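Local coordinates for thin, isoform D (Drosophila melanogaster, PDB 6XG7), which probably acts as a zinc-binding ubiquitin-protein ligase, of which this piece is the NHL-repeat beta-propeller region, at residues 282-287 against 297-302. Numbering follows the deposited sequence.
Sequences GLEGVA and CDRENH
Leu283 and Asp298 pair across an antiparallel beta hairpin, strands 279-288 and 294-298, in one blade of the NHL propeller. Theirs is a non-hydrogen-bonded pair. Backbone bonds flank it: Glu284 N to Cys297 O (2.9 Å), and Arg299 N to Gly282 O (2.8 Å). Asp298 OD1 takes the Gly282 N-H almost straight, at 170°, and also binds Lys281 N. Asp298 OD2 accepts Asn301 ND2 at 2.7 Å, so both carboxylate oxygens are held. The side chains of Glu284 and Arg299 meet obliquely. Arg299 CG lies anti to the backbone N (chi1 -177°). Arg299 NH1 forms a salt bridge with Glu284 OE2 at 3.0 Å, from the anti side and tilted out of the carboxylate plane; the carboxylate and guanidinium planes are 80° apart. Arg299 NH2 forms a second salt bridge, to Glu300 OE2 at 2.8 Å, near the guanidinium plane. A water accepts from Arg299 NH1 and donates to Leu283 O. An alanine in place of Arg299 would probably leave Glu284 OE2 and Glu300 OE2 each without this salt-bridge mate, and the water less firmly held. Glu284 has other partners: OE1 bonds Tyr191 OH, and OE2 also forms salt bridges with Arg49 and Arg237. The buried Glu284 carboxylate thus draws in arginines from separate parts of the chain, beside a hairpin typical of a beta-propeller blade.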
loop_
_atom_site.group_PDB
_atom_site.type_symbol
_atom_site.label_atom_id
_atom_site.label_comp_id
_atom_site.label_asym_id
_atom_site.label_seq_id
_atom_site.Cartn_x
_atom_site.Cartn_y
_atom_site.Cartn_z
ATOM N N GLY A 282 2.534 -14.660 1.314
ATOM C CA GLY A 282 2.147 -13.862 0.164
ATOM C C GLY A 282 1.915 -12.412 0.537
ATOM O O GLY A 282 0.780 -11.995 0.766
ATOM N N LEU A 283 2.989 -11.630 0.595
ATOM C CA LEU A 283 2.905 -10.268 1.104
ATOM C C LEU A 283 2.159 -9.343 0.153
ATOM O O LEU A 283 2.309 -9.420 -1.074
ATOM C CB LEU A 283 4.309 -9.710 1.288
ATOM C CG LEU A 283 5.138 -10.349 2.399
ATOM C CD1 LEU A 283 6.548 -9.763 2.444
ATOM C CD2 LEU A 283 4.440 -10.204 3.745
ATOM N N GLU A 284 1.389 -8.425 0.742
ATOM C CA GLU A 284 0.694 -7.376 0.011
ATOM C C GLU A 284 1.097 -6.026 0.596
ATOM O O GLU A 284 2.250 -5.619 0.459
ATOM C CB GLU A 284 -0.811 -7.643 0.051
ATOM C CG GLU A 284 -1.238 -8.823 -0.806
ATOM C CD GLU A 284 -1.320 -8.494 -2.292
ATOM O OE1 GLU A 284 -1.036 -7.349 -2.707
ATOM O OE2 GLU A 284 -1.689 -9.401 -3.068
ATOM N N GLY A 285 0.174 -5.331 1.254
ATOM C CA GLY A 285 0.460 -4.003 1.752
ATOM C C GLY A 285 1.403 -3.987 2.947
ATOM O O GLY A 285 1.571 -4.967 3.683
ATOM N N VAL A 286 2.009 -2.816 3.160
ATOM C CA VAL A 286 2.869 -2.555 4.306
ATOM C C VAL A 286 2.575 -1.132 4.756
ATOM O O VAL A 286 2.180 -0.280 3.954
ATOM C CB VAL A 286 4.365 -2.776 3.966
ATOM C CG1 VAL A 286 4.839 -1.781 2.960
ATOM C CG2 VAL A 286 5.250 -2.762 5.211
ATOM N N ALA A 287 2.728 -0.882 6.054
ATOM C CA ALA A 287 2.522 0.451 6.608
ATOM C C ALA A 287 3.382 0.603 7.859
ATOM O O ALA A 287 3.904 -0.376 8.391
ATOM C CB ALA A 287 1.030 0.703 6.913
ATOM N N CYS A 297 0.737 -6.993 5.624
ATOM C CA CYS A 297 -0.368 -7.896 5.233
ATOM C C CYS A 297 0.150 -9.177 4.479
ATOM O O CYS A 297 0.977 -9.211 3.473
ATOM C CB CYS A 297 -1.203 -7.140 4.239
ATOM S SG CYS A 297 -2.512 -8.243 3.746
ATOM N N ASP A 298 -0.094 -10.331 5.115
ATOM C CA ASP A 298 0.352 -11.649 4.648
ATOM C C ASP A 298 -0.891 -12.309 4.053
ATOM O O ASP A 298 -1.622 -13.018 4.733
ATOM C CB ASP A 298 0.940 -12.409 5.894
ATOM C CG ASP A 298 1.595 -13.737 5.553
ATOM O OD1 ASP A 298 1.843 -14.021 4.373
ATOM O OD2 ASP A 298 1.861 -14.490 6.515
ATOM N N ARG A 299 -1.165 -11.997 2.776
ATOM C CA ARG A 299 -2.450 -12.335 2.162
ATOM C C ARG A 299 -2.735 -13.833 2.219
ATOM O O ARG A 299 -3.858 -14.246 2.491
ATOM C CB ARG A 299 -2.462 -11.869 0.703
ATOM C CG ARG A 299 -3.784 -12.089 -0.051
ATOM C CD ARG A 299 -3.577 -12.183 -1.581
ATOM N NE ARG A 299 -2.754 -13.353 -1.906
ATOM C CZ ARG A 299 -1.476 -13.322 -2.294
ATOM N NH1 ARG A 299 -0.839 -12.176 -2.484
ATOM N NH2 ARG A 299 -0.826 -14.459 -2.504
ATOM N N GLU A 300 -1.738 -14.655 1.914
ATOM C CA GLU A 300 -1.928 -16.100 1.822
ATOM C C GLU A 300 -2.220 -16.736 3.183
ATOM O O GLU A 300 -2.872 -17.787 3.253
ATOM C CB GLU A 300 -0.671 -16.670 1.168
ATOM C CG GLU A 300 -0.818 -17.926 0.377
ATOM C CD GLU A 300 -1.809 -17.836 -0.780
ATOM O OE1 GLU A 300 -2.593 -18.782 -0.901
ATOM O OE2 GLU A 300 -1.799 -16.860 -1.571
ATOM N N ASN A 301 -1.763 -16.123 4.273
ATOM C CA ASN A 301 -2.089 -16.560 5.623
ATOM C C ASN A 301 -3.226 -15.755 6.244
ATOM O O ASN A 301 -3.528 -15.927 7.429
ATOM C CB ASN A 301 -0.846 -16.477 6.506
ATOM C CG ASN A 301 0.188 -17.509 6.142
ATOM O OD1 ASN A 301 -0.137 -18.688 5.976
ATOM N ND2 ASN A 301 1.440 -17.078 5.994
ATOM N N HIS A 302 -3.863 -14.883 5.465
ATOM C CA HIS A 302 -5.061 -14.159 5.885
ATOM C C HIS A 302 -4.826 -13.383 7.170
ATOM O O HIS A 302 -5.680 -13.355 8.060
ATOM C CB HIS A 302 -6.246 -15.107 6.050
ATOM C CG HIS A 302 -6.531 -15.915 4.835
ATOM N ND1 HIS A 302 -7.209 -15.413 3.750
ATOM C CD2 HIS A 302 -6.228 -17.198 4.536
ATOM C CE1 HIS A 302 -7.317 -16.359 2.833
ATOM N NE2 HIS A 302 -6.730 -17.451 3.288
HETATM O O HOH W 1 1.860 -11.742 -2.804
#